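Local coordinates for putative membrane protein COG4129 (Clostridium difficile, PDB 3KMI) that probably exports aromatic acids or related compounds across the cell membrane, the piece given here being its helical C-terminal domain, at the interface of chains A and B. Sequence-based numbering; all coordinates share one arbitrary frame. Chains: chain A/B, Putative membrane protein COG4129.

Both contacts belong to one interface between two copies of the helical C-terminal domain, with centres of their C-alpha atoms about 9 Å apart. Contact 1 is the turn after helix 41-61, where residues 63 and 64 of the two chains meet. Contact 2 lies on the adjoining helix ends, where Tyr60 at the end of helix 41-61 meets helix 68-95 of the partner. A mixed patch of asparagine amides, backbone carbonyls and an isoleucine at the turns gives way to a mainly apolar one on the helices. Neither patch is exactly symmetric, and this pairing may not be that of the membrane-bound protein.

Contact 1: the interface of chains A and B. Residues chain A 63-64; chain B 63-64.
A:Asn64 and B:Asn64 meet through their side-chain amides in the turns of two C-terminal domains of the putative aromatic acid exporter family. The two asparagine side chains run roughly perpendicular, with the amide planes 44° apart. As modelled, the carbonyl oxygens OD1 of A:Asn64 and B:Asn64 face each other at 2.8 Å. Two acceptors so close make the assignment doubtful; with one amide turned over, an NH2 group could stand opposite an oxygen. The backbone carbonyl O of A:Ile63 lies 3.5 Å from OD1 and 3.6 Å from ND2 of B:Asn64, so it does not decide which way that amide is turned. The B:Asn64 amide reaches across to chain A because its CG stands anti to the backbone N (chi1 -154°).

The A:Ile63 side chain runs antiparallel alongside that of B:Asn64. Its CG1 lies 3.8 Å from B:Asn64 OD1, and the end of the same branch, CD1, comes within 3.6 Å of the backbone O of B:Ile63. CG1 of A:Ile63 is flanked by both backbone N and C (chi1 58°), which directs this longer branch at the partner. The side chain of B:Ile63 is incomplete in the model, and its carbonyl makes the contact described.

Behind these groups the backbones differ: A:Ile63 and A:Asn64 belong to the 3-10 helix 63-65, whereas B:Ile63 and B:Asn64 are in loop conformation.

Contact 2: the interface of chains A and B. Residues chain A 60, 75; chain B 60, 68, 72, 75.
A:Tyr60 in helix 41-61 faces B:Leu68, B:Arg72 and B:Leu75 of helix 68-95 while A:Leu75 faces B:Tyr60, and every one of these residues has helical backbone torsions. The A:Tyr60 ring takes a methyl group on one face: CD1 of B:Leu68 is 3.9 Å from the ring centroid, a CH-pi contact displaced toward the rim. The nearest ring atom is CG of A:Tyr60, 3.8 Å from that methyl carbon, so the leucine covers the inner half of the ring. B:Leu68 brings CD1 there with its CG anti to the backbone N (chi1 -170°).

On the same side, but beyond the rim, the aliphatic stem of B:Arg72 meets the ring. Its CG lies 4.0 Å from CE2 of A:Tyr60, and CD is equally near. The chain then bends at chi3 (-79°), and its guanidinium group points away from the ring; the contact is therefore one of methylenes and not of charge. Past the outer end of the ring, CD1 of B:Leu75 approaches from the opposite direction, 3.5 Å from the phenolic OH of A:Tyr60.

The Tyr60–Leu75 pairing recurs with the chains exchanged. A:Leu75 crosses one face of the B:Tyr60 ring, with CB 3.8 Å above the ring plane and toward the rim. CD1 of A:Leu75 stays on the same side of the ring plane but beyond the rim, 3.5 Å from CE1 of B:Tyr60. The reversed pairs differ in detail: A:Tyr60 meets B:Leu75 through its hydroxyl, whereas B:Tyr60 meets A:Leu75 through one face and the neighbouring rim at CE1.

Within each domain, Tyr60 stands at the C-terminal end of helix 41-61, and residues 68, 72 and 75 lie in the opening turns of helix 68-95, just beyond the turn that joins the two helices.

Contact 1: the interface of chains A and B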
loop_
_atom_site.group_PDB
_atom_site.type_symbol
_atom_site.label_atom_id
_atom_site.label_comp_id
_atom_site.label_asym_id
_atom_site.label_seq_id
_atom_site.Cartn_x
_atom_site.Cartn_y
_atom_site.Cartn_z
ATOM N N ILE A 63 -9.551 -14.207 -24.874
ATOM C CA ILE A 63 -8.938 -15.397 -24.279
ATOM C C ILE A 63 -9.107 -16.616 -25.200
ATOM O O ILE A 63 -8.187 -17.438 -25.319
ATOM C CB ILE A 63 -9.407 -15.678 -22.810
ATOM C CG1 ILE A 63 -10.934 -15.852 -22.714
ATOM C CG2 ILE A 63 -8.911 -14.579 -21.890
ATOM C CD1 ILE A 63 -11.479 -16.149 -21.287
ATOM N N ASN A 64 -10.260 -16.715 -25.862
ATOM C CA ASN A 64 -10.549 -17.838 -26.751
ATOM C C ASN A 64 -9.628 -17.937 -27.970
ATOM O O ASN A 64 -9.428 -19.026 -28.499
ATOM C CB ASN A 64 -12.013 -17.802 -27.193
ATOM C CG ASN A 64 -12.968 -18.086 -26.052
ATOM O OD1 ASN A 64 -12.543 -18.397 -24.937
ATOM N ND2 ASN A 64 -14.266 -17.995 -26.326
ATOM N N ILE B 63 -7.394 -19.559 -17.117
ATOM C CA ILE B 63 -8.169 -18.512 -17.801
ATOM C C ILE B 63 -9.155 -19.008 -18.860
ATOM O O ILE B 63 -10.299 -18.564 -18.860
ATOM C CB ILE B 63 -7.244 -17.436 -18.391
ATOM N N ASN B 64 -8.727 -19.927 -19.737
ATOM C CA ASN B 64 -9.532 -20.316 -20.922
ATOM C C ASN B 64 -10.488 -21.513 -20.747
ATOM O O ASN B 64 -11.123 -21.943 -21.709
ATOM C CB ASN B 64 -8.632 -20.498 -22.163
ATOM C CG ASN B 64 -9.376 -20.273 -23.491
ATOM O OD1 ASN B 64 -10.370 -19.545 -23.551
ATOM N ND2 ASN B 64 -8.876 -20.886 -24.566
#

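Contact 2: the interface of chains A and B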
loop_
_atom_site.group_PDB
_atom_site.type_symbol
_atom_site.label_atom_id
_atom_site.label_comp_id
_atom_site.label_asym_id
_atom_site.label_seq_id
_atom_site.Cartn_x
_atom_site.Cartn_y
_atom_site.Cartn_z
ATOM N N TYR A 60 -9.937 -10.109 -22.015
ATOM C CA TYR A 60 -10.914 -11.138 -21.647
ATOM C C TYR A 60 -11.702 -11.574 -22.862
ATOM O O TYR A 60 -12.015 -12.749 -23.019
ATOM C CB TYR A 60 -11.920 -10.609 -20.620
ATOM C CG TYR A 60 -11.438 -10.497 -19.192
ATOM C CD1 TYR A 60 -10.284 -11.164 -18.747
ATOM C CD2 TYR A 60 -12.171 -9.750 -18.267
ATOM C CE1 TYR A 60 -9.853 -11.057 -17.419
ATOM C CE2 TYR A 60 -11.762 -9.650 -16.946
ATOM C CZ TYR A 60 -10.601 -10.304 -16.525
ATOM O OH TYR A 60 -10.200 -10.178 -15.205
ATOM N N LEU A 75 -2.142 -10.008 -18.376
ATOM C CA LEU A 75 -2.897 -9.854 -17.124
ATOM C C LEU A 75 -1.986 -9.662 -15.906
ATOM O O LEU A 75 -2.302 -8.854 -14.997
ATOM C CB LEU A 75 -3.905 -11.007 -16.925
ATOM C CG LEU A 75 -5.240 -10.949 -17.691
ATOM C CD1 LEU A 75 -6.138 -12.107 -17.326
ATOM C CD2 LEU A 75 -6.044 -9.635 -17.516
ATOM N N TYR B 60 -4.906 -17.601 -13.632
ATOM C CA TYR B 60 -4.544 -17.270 -15.013
ATOM C C TYR B 60 -4.210 -18.478 -15.892
ATOM O O TYR B 60 -4.486 -18.465 -17.102
ATOM C CB TYR B 60 -3.370 -16.303 -15.004
ATOM C CG TYR B 60 -3.704 -14.944 -14.390
ATOM C CD1 TYR B 60 -4.972 -14.376 -14.559
ATOM C CD2 TYR B 60 -2.749 -14.223 -13.682
ATOM C CE1 TYR B 60 -5.290 -13.123 -14.034
ATOM C CE2 TYR B 60 -3.054 -12.963 -13.153
ATOM C CZ TYR B 60 -4.331 -12.425 -13.328
ATOM O OH TYR B 60 -4.673 -11.181 -12.812
ATOM N N LEU B 68 -16.226 -16.536 -16.573
ATOM C CA LEU B 68 -15.661 -15.184 -16.510
ATOM C C LEU B 68 -16.124 -14.428 -15.263
ATOM O O LEU B 68 -15.307 -13.865 -14.529
ATOM C CB LEU B 68 -15.957 -14.380 -17.794
ATOM C CG LEU B 68 -15.168 -13.056 -17.864
ATOM C CD1 LEU B 68 -13.635 -13.295 -17.909
ATOM C CD2 LEU B 68 -15.616 -12.105 -18.971
ATOM N N ARG B 72 -13.576 -12.801 -12.284
ATOM C CA ARG B 72 -13.628 -11.405 -11.866
ATOM C C ARG B 72 -13.957 -11.280 -10.384
ATOM O O ARG B 72 -13.286 -10.554 -9.665
ATOM C CB ARG B 72 -14.661 -10.639 -12.671
ATOM C CG ARG B 72 -14.435 -10.664 -14.155
ATOM C CD ARG B 72 -15.145 -9.488 -14.812
ATOM N NE ARG B 72 -16.578 -9.694 -14.988
ATOM C CZ ARG B 72 -17.537 -8.839 -14.630
ATOM N NH1 ARG B 72 -18.803 -9.160 -14.870
ATOM N NH2 ARG B 72 -17.248 -7.673 -14.054
ATOM N N LEU B 75 -10.870 -12.338 -8.491
ATOM C CA LEU B 75 -9.826 -11.300 -8.532
ATOM C C LEU B 75 -10.204 -10.128 -7.646
ATOM O O LEU B 75 -9.339 -9.505 -7.067
ATOM C CB LEU B 75 -9.491 -10.842 -9.947
ATOM C CG LEU B 75 -8.836 -11.949 -10.774
ATOM C CD1 LEU B 75 -8.875 -11.636 -12.276
ATOM C CD2 LEU B 75 -7.420 -12.277 -10.308
#